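Local coordinates for Hydrogenase/urease nickel incorporation protein HypB (Helicobacter pylori, PDB 4LPS) that hydrolyses GTP slowly and needs this activity to insert nickel into [NiFe] hydrogenase, and is also required for the maturation of urease, at residues G45-N50 against A150-V155; A67-F72 against D223-L228; A176-I181 against E207-L212. All blocks are in the same frame, centred on the assembly; numbering follows the deposited sequence.

How the contacts relate
After the N-terminal helix 29-43 the chain lays down strand 47-52, half of contact 1, and then helix 59-66 with the loop 67-72 that will enter contact 2. Contact 1 closes when strand 152-158 returns beside strand 47-52, about a hundred residues on. Contact 3 follows in series, joining strand 178-182 to strand 210-212 across a single helical connection. Contact 2 closes last, when helix 218-234 reaches loop 67-72; its long loop encloses contact 3 and crosses contact 1. Contacts 1 and 3 share one sheet through the neighbouring strands 152-158 and 178-182. The helix of contact 2 rests on both, with Phe224 packing on Ile154 of contact 1 and on Ile180 of contact 3.

Contact 1: residues G45-N50 against A150-V155; sequences GLYVLN and AAMNIV
Met152 packs against both Leu49 and Tyr47, and its side chain finds a neighbour at every atom. CB lies 3.7 Å from Leu49 CD2, the two side chains running side by side and pointing the same way. CG, anti to the carbonyl carbon (chi1 -57°), comes within 3.4 Å of Tyr47 OH. SD then stands at the edge of the Tyr47 ring, 5.3 Å from its centroid, in a Met-aromatic contact. The bend at chi3 (76°) turns CE, which packs on Phe227 of helix 218-234. Over one face of the same tyrosine sits Ala151 CB, 3.7 Å from the ring centroid, a CH-pi contact shifted toward the rim. The phenol hydroxyl has its polar partner in the carbonyl oxygen of Tyr236.

These side chains rise from a parallel strand pair in the central sheet of a P-loop GTPase, where strand 47-52, the one that leads into the P-loop, lies between strands 131-135 and 152-158. Val48 O accepts from Ala151 N at 2.8 Å and, in a longer bond, from Met152 N. Further along, Asn50 bonds through its N to Met152 O and through its O to Ile154 N.

On the other side of the sheet from Leu49 and Met152, Asn50 ND2 gives a hydrogen bond to Asn153 OD1 at 3.0 Å, meeting a lone pair in the carbonyl plane. The donor amide also has the acceptor in its own plane, although the two amides stand almost perpendicular (88°). Asn50 OD1 accepts from Asn136 ND2, while Asn50 CB rests on Ala150 CB at 3.8 Å.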
ATOM      1  N   GLY A  45       8.221 -15.822  -5.669  1.00 18.72           N
ATOM      2  CA  GLY A  45       8.626 -14.808  -6.624  1.00 18.76           C
ATOM      3  C   GLY A  45       7.683 -13.620  -6.649  1.00 23.81           C
ATOM      4  O   GLY A  45       7.337 -13.112  -7.717  1.00 28.99           O
ATOM      5  N   LEU A  46       7.273 -13.170  -5.467  1.00 17.41           N
ATOM      6  CA  LEU A  46       6.364 -12.039  -5.350  1.00 15.37           C
ATOM      7  C   LEU A  46       7.065 -10.772  -4.880  1.00 15.42           C
ATOM      8  O   LEU A  46       7.855 -10.801  -3.932  1.00 15.10           O
ATOM      9  CB  LEU A  46       5.218 -12.368  -4.389  1.00 14.58           C
ATOM     10  CG  LEU A  46       4.397 -13.622  -4.681  1.00 18.76           C
ATOM     11  CD1 LEU A  46       3.557 -13.997  -3.476  1.00 15.00           C
ATOM     12  CD2 LEU A  46       3.513 -13.394  -5.896  1.00 25.40           C
ATOM     13  N   TYR A  47       6.767  -9.660  -5.546  1.00 14.25           N
ATOM     14  CA  TYR A  47       7.163  -8.349  -5.050  1.00 13.74           C
ATOM     15  C   TYR A  47       5.999  -7.787  -4.246  1.00 17.53           C
ATOM     16  O   TYR A  47       4.922  -7.536  -4.787  1.00 18.62           O
ATOM     17  CB  TYR A  47       7.546  -7.407  -6.194  1.00 14.15           C
ATOM     18  CG  TYR A  47       8.372  -6.219  -5.751  1.00 13.98           C
ATOM     19  CD1 TYR A  47       9.719  -6.363  -5.452  1.00 14.65           C
ATOM     20  CD2 TYR A  47       7.806  -4.956  -5.629  1.00 15.57           C
ATOM     21  CE1 TYR A  47      10.482  -5.287  -5.045  1.00 15.34           C
ATOM     22  CE2 TYR A  47       8.563  -3.871  -5.219  1.00 15.08           C
ATOM     23  CZ  TYR A  47       9.899  -4.044  -4.929  1.00 14.94           C
ATOM     24  OH  TYR A  47      10.657  -2.968  -4.522  1.00 15.12           O
ATOM     25  N   VAL A  48       6.209  -7.612  -2.947  1.00 16.95           N
ATOM     26  CA  VAL A  48       5.108  -7.318  -2.040  1.00 11.15           C
ATOM     27  C   VAL A  48       5.045  -5.846  -1.637  1.00 10.57           C
ATOM     28  O   VAL A  48       6.041  -5.258  -1.208  1.00 10.73           O
ATOM     29  CB  VAL A  48       5.197  -8.193  -0.778  1.00 11.21           C
ATOM     30  CG1 VAL A  48       4.039  -7.911   0.157  1.00 11.53           C
ATOM     31  CG2 VAL A  48       5.210  -9.656  -1.175  1.00 11.92           C
ATOM     32  N   LEU A  49       3.860  -5.259  -1.792  1.00 10.08           N
ATOM     33  CA  LEU A  49       3.632  -3.857  -1.456  1.00 15.51           C
ATOM     34  C   LEU A  49       2.636  -3.738  -0.310  1.00 14.01           C
ATOM     35  O   LEU A  49       1.642  -4.469  -0.256  1.00 14.81           O
ATOM     36  CB  LEU A  49       3.126  -3.079  -2.676  1.00 11.94           C
ATOM     37  CG  LEU A  49       3.916  -3.232  -3.977  1.00 10.71           C
ATOM     38  CD1 LEU A  49       3.219  -2.520  -5.121  1.00 10.72           C
ATOM     39  CD2 LEU A  49       5.326  -2.691  -3.803  1.00 10.88           C
ATOM     40  N   ASN A  50       2.932  -2.837   0.623  1.00  9.03           N
ATOM     41  CA  ASN A  50       2.053  -2.568   1.754  1.00 11.54           C
ATOM     42  C   ASN A  50       1.561  -1.124   1.718  1.00 12.80           C
ATOM     43  O   ASN A  50       2.329  -0.191   1.965  1.00  9.87           O
ATOM     44  CB  ASN A  50       2.785  -2.863   3.069  1.00  9.19           C
ATOM     45  CG  ASN A  50       1.997  -2.435   4.289  1.00  9.25           C
ATOM     46  OD1 ASN A  50       0.771  -2.528   4.316  1.00 11.90           O
ATOM     47  ND2 ASN A  50       2.705  -1.966   5.311  1.00  9.73           N
ATOM     48  N   ALA A 150       7.054  -6.621   3.662  1.00 11.79           N
ATOM     49  CA  ALA A 150       6.893  -6.011   2.345  1.00 11.91           C
ATOM     50  C   ALA A 150       8.213  -5.508   1.773  1.00 12.57           C
ATOM     51  O   ALA A 150       9.124  -5.124   2.514  1.00 12.80           O
ATOM     52  CB  ALA A 150       5.891  -4.869   2.411  1.00 11.35           C
ATOM     53  N   ALA A 151       8.310  -5.521   0.446  1.00 12.99           N
ATOM     54  CA  ALA A 151       9.432  -4.906  -0.256  1.00 22.35           C
ATOM     55  C   ALA A 151       9.316  -3.386  -0.196  1.00 19.58           C
ATOM     56  O   ALA A 151      10.313  -2.676  -0.057  1.00 14.00           O
ATOM     57  CB  ALA A 151       9.488  -5.386  -1.697  1.00 14.34           C
ATOM     58  N   MET A 152       8.086  -2.896  -0.306  1.00 12.86           N
ATOM     59  CA  MET A 152       7.826  -1.468  -0.191  1.00 12.64           C
ATOM     60  C   MET A 152       6.619  -1.202   0.689  1.00 13.77           C
ATOM     61  O   MET A 152       5.602  -1.899   0.613  1.00 13.48           O
ATOM     62  CB  MET A 152       7.602  -0.821  -1.564  1.00 12.96           C
ATOM     63  CG  MET A 152       8.731  -0.996  -2.566  1.00 13.92           C
ATOM     64  SD  MET A 152       8.467   0.006  -4.048  1.00 20.02           S
ATOM     65  CE  MET A 152       8.908   1.630  -3.427  1.00 14.41           C
ATOM     66  N   ASN A 153       6.752  -0.183   1.527  1.00 15.27           N
ATOM     67  CA  ASN A 153       5.637   0.337   2.294  1.00 11.26           C
ATOM     68  C   ASN A 153       5.312   1.728   1.774  1.00 12.37           C
ATOM     69  O   ASN A 153       6.133   2.642   1.851  1.00 15.01           O
ATOM     70  CB  ASN A 153       5.970   0.361   3.785  1.00 11.06           C
ATOM     71  CG  ASN A 153       6.410  -0.993   4.300  1.00 11.14           C
ATOM     72  OD1 ASN A 153       5.583  -1.857   4.597  1.00 11.83           O
ATOM     73  ND2 ASN A 153       7.719  -1.190   4.399  1.00 11.75           N
ATOM     74  N   ILE A 154       4.117   1.876   1.217  1.00 10.72           N
ATOM     75  CA  ILE A 154       3.743   3.111   0.548  1.00 11.76           C
ATOM     76  C   ILE A 154       2.548   3.768   1.232  1.00 13.23           C
ATOM     77  O   ILE A 154       1.546   3.112   1.529  1.00  9.86           O
ATOM     78  CB  ILE A 154       3.441   2.850  -0.936  1.00 11.01           C
ATOM     79  CG1 ILE A 154       4.692   2.282  -1.616  1.00 17.98           C
ATOM     80  CG2 ILE A 154       2.988   4.130  -1.625  1.00 11.12           C
ATOM     81  CD1 ILE A 154       4.447   1.675  -2.986  1.00 12.02           C
ATOM     82  N   VAL A 155       2.677   5.065   1.495  1.00 12.54           N
ATOM     83  CA  VAL A 155       1.667   5.813   2.233  1.00 11.99           C
ATOM     84  C   VAL A 155       0.924   6.815   1.348  1.00 14.87           C
ATOM     85  O   VAL A 155       1.541   7.607   0.635  1.00 10.64           O
ATOM     86  CB  VAL A 155       2.296   6.566   3.423  1.00 10.47           C
ATOM     87  CG1 VAL A 155       1.234   7.334   4.188  1.00 10.27           C
ATOM     88  CG2 VAL A 155       3.010   5.589   4.350  1.00 10.53           C
TER

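Contact 2: residues A67-F72 against D223-L228; sequences ADFKDF and DFKNFL
A loop packs here against a helix, with one lysine passing two aromatic side chains on its way to a salt bridge: Lys225 of helix 218-234 meets Phe69, Asp71 and Phe72. In this P-loop GTPase fold the loop follows helix 59-66, which starts within the P-loop sequence, and leads into strand 74-80 of the central sheet. It turns through a type I beta turn from Phe69 to Phe72, closed by the bond from Phe72 N to Phe69 O at 2.9 Å. That turn presents all three residues to one side of the helix.

Lys225 leaves its helix with CG anti to the backbone N (chi1 -180°), and CG packs against Phe72 CB at 3.9 Å. The lysine and phenylalanine side chains slide past each other in opposite directions. Bends at chi2 and chi3 then carry the chain over a face of Phe69, where CE lies 4.3 Å from the ring centroid and 27° off the ring normal, a CH-pi contact. The ammonium group ends between two oxygens. Asp71 OD2 receives it at 2.6 Å on the syn lone pair, completing the salt bridge, and Asn226 OD1 accepts from it at 2.7 Å, with the nitrogen tilted out of the amide plane. The two acceptors together restrain the position of NZ, and the carboxylate and the amide dipole would both be expected to stabilise its positive charge.

Deeper in, the ring of Phe72 also meets Phe74 and Phe131, joining the loop to the apolar layer between sheet and helix. There Leu228 lies on Leu49 of strand 47-52, and its CD1 reaches Phe72 CZ at 3.6 Å.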
ATOM      1  N   ALA A  67      -5.600  -2.293 -11.929  1.00 15.96           N
ATOM      2  CA  ALA A  67      -6.037  -3.516 -12.596  1.00 20.20           C
ATOM      3  C   ALA A  67      -6.231  -3.340 -14.101  1.00 24.79           C
ATOM      4  O   ALA A  67      -6.323  -4.324 -14.839  1.00 27.43           O
ATOM      5  CB  ALA A  67      -7.321  -4.014 -11.966  1.00 17.14           C
ATOM      6  N   ASP A  68      -6.300  -2.091 -14.556  1.00 25.40           N
ATOM      7  CA  ASP A  68      -6.482  -1.809 -15.974  1.00 29.35           C
ATOM      8  C   ASP A  68      -5.184  -1.926 -16.767  1.00 30.53           C
ATOM      9  O   ASP A  68      -5.202  -1.914 -17.998  1.00 31.57           O
ATOM     10  CB  ASP A  68      -7.089  -0.418 -16.167  1.00 34.54           C
ATOM     11  CG  ASP A  68      -8.502  -0.318 -15.622  1.00 41.04           C
ATOM     12  OD1 ASP A  68      -9.204  -1.352 -15.603  1.00 43.58           O
ATOM     13  OD2 ASP A  68      -8.915   0.793 -15.224  1.00 43.64           O
ATOM     14  N   PHE A  69      -4.060  -2.035 -16.066  1.00 28.74           N
ATOM     15  CA  PHE A  69      -2.778  -2.219 -16.738  1.00 26.76           C
ATOM     16  C   PHE A  69      -2.439  -3.705 -16.809  1.00 28.74           C
ATOM     17  O   PHE A  69      -2.170  -4.348 -15.791  1.00 28.90           O
ATOM     18  CB  PHE A  69      -1.672  -1.438 -16.028  1.00 24.02           C
ATOM     19  CG  PHE A  69      -1.896   0.048 -16.015  1.00 24.08           C
ATOM     20  CD1 PHE A  69      -1.781   0.788 -17.183  1.00 25.34           C
ATOM     21  CD2 PHE A  69      -2.208   0.708 -14.836  1.00 20.86           C
ATOM     22  CE1 PHE A  69      -1.988   2.157 -17.179  1.00 27.00           C
ATOM     23  CE2 PHE A  69      -2.413   2.076 -14.824  1.00 24.40           C
ATOM     24  CZ  PHE A  69      -2.303   2.801 -15.997  1.00 25.40           C
ATOM     25  N   LYS A  70      -2.468  -4.244 -18.024  1.00 32.54           N
ATOM     26  CA  LYS A  70      -2.334  -5.678 -18.237  1.00 36.10           C
ATOM     27  C   LYS A  70      -0.920  -6.163 -17.942  1.00 34.25           C
ATOM     28  O   LYS A  70      -0.709  -7.335 -17.613  1.00 35.00           O
ATOM     29  CB  LYS A  70      -2.744  -6.028 -19.670  1.00 42.90           C
ATOM     30  CG  LYS A  70      -4.232  -5.812 -19.920  1.00 48.85           C
ATOM     31  CD  LYS A  70      -5.052  -6.433 -18.799  1.00 51.58           C
ATOM     32  CE  LYS A  70      -5.917  -5.396 -18.090  1.00 52.00           C
ATOM     33  NZ  LYS A  70      -6.721  -6.016 -17.000  1.00 50.85           N
ATOM     34  N   ASP A  71       0.045  -5.251 -18.034  1.00 30.65           N
ATOM     35  CA  ASP A  71       1.426  -5.572 -17.695  1.00 28.09           C
ATOM     36  C   ASP A  71       1.666  -5.494 -16.190  1.00 23.64           C
ATOM     37  O   ASP A  71       2.786  -5.711 -15.724  1.00 22.32           O
ATOM     38  CB  ASP A  71       2.392  -4.638 -18.431  1.00 31.21           C
ATOM     39  CG  ASP A  71       2.175  -3.177 -18.078  1.00 31.06           C
ATOM     40  OD1 ASP A  71       1.043  -2.816 -17.693  1.00 29.85           O
ATOM     41  OD2 ASP A  71       3.138  -2.386 -18.178  1.00 35.09           O
ATOM     42  N   PHE A  72       0.616  -5.203 -15.429  1.00 21.04           N
ATOM     43  CA  PHE A  72       0.732  -5.133 -13.979  1.00 19.01           C
ATOM     44  C   PHE A  72      -0.099  -6.240 -13.342  1.00 18.99           C
ATOM     45  O   PHE A  72      -1.307  -6.091 -13.139  1.00 19.47           O
ATOM     46  CB  PHE A  72       0.292  -3.761 -13.466  1.00 17.89           C
ATOM     47  CG  PHE A  72       0.617  -3.521 -12.021  1.00 18.01           C
ATOM     48  CD1 PHE A  72       1.935  -3.461 -11.596  1.00 17.56           C
ATOM     49  CD2 PHE A  72      -0.395  -3.348 -11.091  1.00 17.99           C
ATOM     50  CE1 PHE A  72       2.239  -3.237 -10.264  1.00 15.02           C
ATOM     51  CE2 PHE A  72      -0.102  -3.125  -9.757  1.00 18.33           C
ATOM     52  CZ  PHE A  72       1.217  -3.069  -9.343  1.00 16.62           C
ATOM     53  N   ASP A 223       2.307   6.298 -14.514  1.00 24.24           N
ATOM     54  CA  ASP A 223       3.635   6.640 -14.024  1.00 24.11           C
ATOM     55  C   ASP A 223       3.971   5.853 -12.763  1.00 22.08           C
ATOM     56  O   ASP A 223       5.094   5.375 -12.602  1.00 23.49           O
ATOM     57  CB  ASP A 223       3.742   8.143 -13.756  1.00 25.74           C
ATOM     58  CG  ASP A 223       3.848   8.958 -15.031  1.00 33.96           C
ATOM     59  OD1 ASP A 223       3.974   8.352 -16.116  1.00 37.89           O
ATOM     60  OD2 ASP A 223       3.796  10.207 -14.949  1.00 34.94           O
ATOM     61  N   PHE A 224       2.990   5.715 -11.876  1.00 19.31           N
ATOM     62  CA  PHE A 224       3.205   5.015 -10.615  1.00 17.25           C
ATOM     63  C   PHE A 224       3.367   3.521 -10.872  1.00 19.95           C
ATOM     64  O   PHE A 224       4.153   2.851 -10.203  1.00 17.98           O
ATOM     65  CB  PHE A 224       2.053   5.270  -9.635  1.00 17.67           C
ATOM     66  CG  PHE A 224       2.211   4.558  -8.320  1.00 19.51           C
ATOM     67  CD1 PHE A 224       3.239   4.902  -7.453  1.00 19.40           C
ATOM     68  CD2 PHE A 224       1.344   3.537  -7.957  1.00 16.76           C
ATOM     69  CE1 PHE A 224       3.399   4.242  -6.241  1.00 16.80           C
ATOM     70  CE2 PHE A 224       1.495   2.873  -6.748  1.00 12.71           C
ATOM     71  CZ  PHE A 224       2.526   3.225  -5.888  1.00 12.54           C
ATOM     72  N   LYS A 225       2.606   3.007 -11.834  1.00 20.55           N
ATOM     73  CA  LYS A 225       2.700   1.605 -12.230  1.00 22.85           C
ATOM     74  C   LYS A 225       4.101   1.266 -12.736  1.00 23.87           C
ATOM     75  O   LYS A 225       4.677   0.243 -12.360  1.00 19.36           O
ATOM     76  CB  LYS A 225       1.649   1.287 -13.304  1.00 24.79           C
ATOM     77  CG  LYS A 225       1.630  -0.156 -13.809  1.00 22.13           C
ATOM     78  CD  LYS A 225       2.534  -0.375 -15.019  1.00 21.87           C
ATOM     79  CE  LYS A 225       2.016   0.349 -16.246  1.00 23.12           C
ATOM     80  NZ  LYS A 225       2.900   0.122 -17.425  1.00 25.17           N
ATOM     81  N   ASN A 226       4.639   2.127 -13.596  1.00 20.10           N
ATOM     82  CA  ASN A 226       5.966   1.913 -14.160  1.00 23.26           C
ATOM     83  C   ASN A 226       7.039   2.004 -13.088  1.00 20.50           C
ATOM     84  O   ASN A 226       8.044   1.295 -13.141  1.00 22.10           O
ATOM     85  CB  ASN A 226       6.250   2.926 -15.272  1.00 23.09           C
ATOM     86  CG  ASN A 226       5.493   2.619 -16.550  1.00 28.73           C
ATOM     87  OD1 ASN A 226       5.170   1.466 -16.831  1.00 29.44           O
ATOM     88  ND2 ASN A 226       5.214   3.655 -17.335  1.00 25.90           N
ATOM     89  N   PHE A 227       6.815   2.884 -12.117  1.00 19.40           N
ATOM     90  CA  PHE A 227       7.671   2.992 -10.944  1.00 21.30           C
ATOM     91  C   PHE A 227       7.745   1.670 -10.189  1.00 18.84           C
ATOM     92  O   PHE A 227       8.828   1.210  -9.826  1.00 18.05           O
ATOM     93  CB  PHE A 227       7.155   4.105 -10.027  1.00 19.87           C
ATOM     94  CG  PHE A 227       7.780   4.118  -8.662  1.00 21.48           C
ATOM     95  CD1 PHE A 227       9.076   4.578  -8.480  1.00 23.82           C
ATOM     96  CD2 PHE A 227       7.062   3.687  -7.557  1.00 19.17           C
ATOM     97  CE1 PHE A 227       9.649   4.593  -7.222  1.00 22.75           C
ATOM     98  CE2 PHE A 227       7.627   3.699  -6.295  1.00 22.87           C
ATOM     99  CZ  PHE A 227       8.923   4.155  -6.128  1.00 22.27           C
ATOM    100  N   LEU A 228       6.587   1.059  -9.968  1.00 16.92           N
ATOM    101  CA  LEU A 228       6.515  -0.215  -9.267  1.00 16.23           C
ATOM    102  C   LEU A 228       7.214  -1.317 -10.052  1.00 17.26           C
ATOM    103  O   LEU A 228       7.899  -2.162  -9.475  1.00 17.14           O
ATOM    104  CB  LEU A 228       5.057  -0.595  -9.006  1.00 15.42           C
ATOM    105  CG  LEU A 228       4.284   0.288  -8.024  1.00 14.41           C
ATOM    106  CD1 LEU A 228       2.870  -0.235  -7.840  1.00 13.80           C
ATOM    107  CD2 LEU A 228       4.996   0.365  -6.681  1.00 15.00           C
TER

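Contact 3: residues A176-I181 against E207-L212; sequences ADAVII and EAPIFL
Val179 O accepts a hydrogen bond from Phe211 N at 2.8 Å, and Ile210 CA approaches the same oxygen to 3.2 Å in a CA-H...O contact, a weaker addition. The strands are the two arms of a beta-alpha-beta crossover, strand 178-182, helix 194-204 and strand 210-212, and they run parallel at an outer border of the central sheet of this P-loop GTPase. Phe211 O repeats the pattern, accepting from Ile181 N at 2.6 Å while Ile180 CA adds its own CA-H...O contact. At the start of the pair, the N-H of Val179 points almost straight at Pro209 O (174° at the hydrogen).

Side chains sort by face. Val179, Ile181, Ile210 and Leu212 share one face; on it Val179 and Ile210 touch Met201 of the connecting helix 194-204, and Ile181 touches Val197. Ile181 CD1 crosses to Ile210 CG2 at 3.8 Å, and Ile181 CG2 rests 3.9 Å from Leu212 CD2, those last two side chains lying side by side and pointing the same way.

On the opposite face Ile180 and Phe211 turn to helix 218-234. The Phe211 ring has Ala178 CB at its edge, meets Phe224 edge-to-face and meets the Phe227 ring with the planes about 55° apart. Beyond the paired residues, the carboxylate of Asp177 has its partners outside this contact, OD1 bonding to Tyr236 OH and OD2 to Asn153 N. Its backbone oxygen stays at the junction, where Pro209 CD lies against Asp177 O at 3.1 Å and Pro209 CG packs on Ala178 CB at 4.0 Å.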
ATOM      1  N   ALA A 176       7.697   5.177   5.002  1.00 12.78           N
ATOM      2  CA  ALA A 176       7.348   5.171   3.585  1.00 13.94           C
ATOM      3  C   ALA A 176       8.579   5.073   2.686  1.00 15.29           C
ATOM      4  O   ALA A 176       9.547   5.818   2.854  1.00 14.16           O
ATOM      5  CB  ALA A 176       6.548   6.414   3.235  1.00 15.68           C
ATOM      6  N   ASP A 177       8.528   4.153   1.729  1.00 14.37           N
ATOM      7  CA  ASP A 177       9.491   4.114   0.638  1.00 18.28           C
ATOM      8  C   ASP A 177       9.013   5.020  -0.486  1.00 21.35           C
ATOM      9  O   ASP A 177       9.758   5.326  -1.416  1.00 25.87           O
ATOM     10  CB  ASP A 177       9.683   2.685   0.131  1.00 16.95           C
ATOM     11  CG  ASP A 177      10.160   1.746   1.211  1.00 17.00           C
ATOM     12  OD1 ASP A 177      11.349   1.830   1.580  1.00 17.44           O
ATOM     13  OD2 ASP A 177       9.347   0.936   1.702  1.00 19.79           O
ATOM     14  N   ALA A 178       7.755   5.433  -0.389  1.00 17.93           N
ATOM     15  CA  ALA A 178       7.159   6.369  -1.329  1.00 18.70           C
ATOM     16  C   ALA A 178       5.898   6.963  -0.722  1.00 16.82           C
ATOM     17  O   ALA A 178       5.187   6.297   0.033  1.00 16.47           O
ATOM     18  CB  ALA A 178       6.842   5.680  -2.652  1.00 16.94           C
ATOM     19  N   VAL A 179       5.623   8.216  -1.053  1.00 12.91           N
ATOM     20  CA  VAL A 179       4.404   8.866  -0.601  1.00 13.60           C
ATOM     21  C   VAL A 179       3.575   9.255  -1.814  1.00 13.20           C
ATOM     22  O   VAL A 179       4.094   9.815  -2.785  1.00 14.06           O
ATOM     23  CB  VAL A 179       4.696  10.116   0.266  1.00 15.22           C
ATOM     24  CG1 VAL A 179       3.397  10.768   0.728  1.00 12.29           C
ATOM     25  CG2 VAL A 179       5.545   9.746   1.464  1.00 17.46           C
ATOM     26  N   ILE A 180       2.288   8.940  -1.765  1.00 13.48           N
ATOM     27  CA  ILE A 180       1.368   9.344  -2.814  1.00 11.75           C
ATOM     28  C   ILE A 180       0.425  10.427  -2.309  1.00 12.00           C
ATOM     29  O   ILE A 180      -0.320  10.208  -1.355  1.00 10.93           O
ATOM     30  CB  ILE A 180       0.537   8.149  -3.324  1.00 12.24           C
ATOM     31  CG1 ILE A 180       1.450   7.090  -3.946  1.00 11.62           C
ATOM     32  CG2 ILE A 180      -0.517   8.609  -4.321  1.00 11.35           C
ATOM     33  CD1 ILE A 180       0.752   5.776  -4.211  1.00 11.36           C
ATOM     34  N   ILE A 181       0.457  11.594  -2.947  1.00 15.26           N
ATOM     35  CA  ILE A 181      -0.562  12.606  -2.700  1.00 14.91           C
ATOM     36  C   ILE A 181      -1.763  12.271  -3.572  1.00 14.11           C
ATOM     37  O   ILE A 181      -1.765  12.541  -4.774  1.00 12.46           O
ATOM     38  CB  ILE A 181      -0.061  14.034  -3.002  1.00 13.52           C
ATOM     39  CG1 ILE A 181       1.162  14.369  -2.141  1.00 12.96           C
ATOM     40  CG2 ILE A 181      -1.168  15.054  -2.754  1.00 12.43           C
ATOM     41  CD1 ILE A 181       1.763  15.741  -2.423  1.00 13.86           C
ATOM     42  N   GLU A 207      14.785  10.874   0.976  1.00 30.37           N
ATOM     43  CA  GLU A 207      15.039   9.900  -0.086  1.00 31.69           C
ATOM     44  C   GLU A 207      13.745   9.354  -0.688  1.00 25.69           C
ATOM     45  O   GLU A 207      13.753   8.778  -1.777  1.00 24.58           O
ATOM     46  CB  GLU A 207      15.896   8.738   0.431  1.00 36.72           C
ATOM     47  CG  GLU A 207      15.213   7.848   1.463  1.00 39.13           C
ATOM     48  CD  GLU A 207      15.576   8.210   2.890  1.00 44.73           C
ATOM     49  OE1 GLU A 207      15.586   9.416   3.214  1.00 41.50           O
ATOM     50  OE2 GLU A 207      15.848   7.287   3.688  1.00 49.01           O
ATOM     51  N   ALA A 208      12.637   9.526   0.024  1.00 24.10           N
ATOM     52  CA  ALA A 208      11.359   8.980  -0.425  1.00 20.20           C
ATOM     53  C   ALA A 208      10.740   9.852  -1.512  1.00 21.55           C
ATOM     54  O   ALA A 208      10.560  11.058  -1.321  1.00 20.69           O
ATOM     55  CB  ALA A 208      10.401   8.840   0.747  1.00 18.38           C
ATOM     56  N   PRO A 209      10.407   9.244  -2.660  1.00 18.56           N
ATOM     57  CA  PRO A 209       9.759   9.966  -3.759  1.00 20.46           C
ATOM     58  C   PRO A 209       8.309  10.314  -3.438  1.00 23.87           C
ATOM     59  O   PRO A 209       7.670   9.609  -2.658  1.00 16.40           O
ATOM     60  CB  PRO A 209       9.846   8.975  -4.924  1.00 18.47           C
ATOM     61  CG  PRO A 209       9.880   7.633  -4.265  1.00 17.58           C
ATOM     62  CD  PRO A 209      10.686   7.840  -3.012  1.00 18.10           C
ATOM     63  N   ILE A 210       7.810  11.401  -4.017  1.00 17.91           N
ATOM     64  CA  ILE A 210       6.426  11.813  -3.812  1.00 17.03           C
ATOM     65  C   ILE A 210       5.681  11.823  -5.144  1.00 17.05           C
ATOM     66  O   ILE A 210       6.176  12.356  -6.140  1.00 18.14           O
ATOM     67  CB  ILE A 210       6.338  13.211  -3.151  1.00 20.10           C
ATOM     68  CG1 ILE A 210       7.180  13.249  -1.872  1.00 23.10           C
ATOM     69  CG2 ILE A 210       4.896  13.571  -2.839  1.00 18.74           C
ATOM     70  CD1 ILE A 210       7.189  14.600  -1.169  1.00 23.81           C
ATOM     71  N   PHE A 211       4.491  11.230  -5.159  1.00 15.85           N
ATOM     72  CA  PHE A 211       3.695  11.148  -6.379  1.00 16.97           C
ATOM     73  C   PHE A 211       2.374  11.892  -6.246  1.00 15.60           C
ATOM     74  O   PHE A 211       1.649  11.711  -5.269  1.00 14.65           O
ATOM     75  CB  PHE A 211       3.416   9.686  -6.736  1.00 18.55           C
ATOM     76  CG  PHE A 211       4.641   8.905  -7.114  1.00 23.41           C
ATOM     77  CD1 PHE A 211       5.359   8.207  -6.153  1.00 22.02           C
ATOM     78  CD2 PHE A 211       5.076   8.868  -8.430  1.00 25.27           C
ATOM     79  CE1 PHE A 211       6.486   7.489  -6.496  1.00 21.75           C
ATOM     80  CE2 PHE A 211       6.204   8.147  -8.781  1.00 27.47           C
ATOM     81  CZ  PHE A 211       6.910   7.457  -7.811  1.00 24.67           C
ATOM     82  N   LEU A 212       2.066  12.723  -7.237  1.00 16.54           N
ATOM     83  CA  LEU A 212       0.735  13.297  -7.369  1.00 16.38           C
ATOM     84  C   LEU A 212      -0.133  12.323  -8.148  1.00 16.58           C
ATOM     85  O   LEU A 212       0.205  11.942  -9.268  1.00 20.90           O
ATOM     86  CB  LEU A 212       0.787  14.655  -8.070  1.00 17.78           C
ATOM     87  CG  LEU A 212       1.194  15.865  -7.228  1.00 18.23           C
ATOM     88  CD1 LEU A 212       1.568  17.036  -8.125  1.00 23.72           C
ATOM     89  CD2 LEU A 212       0.069  16.255  -6.280  1.00 17.40           C
TER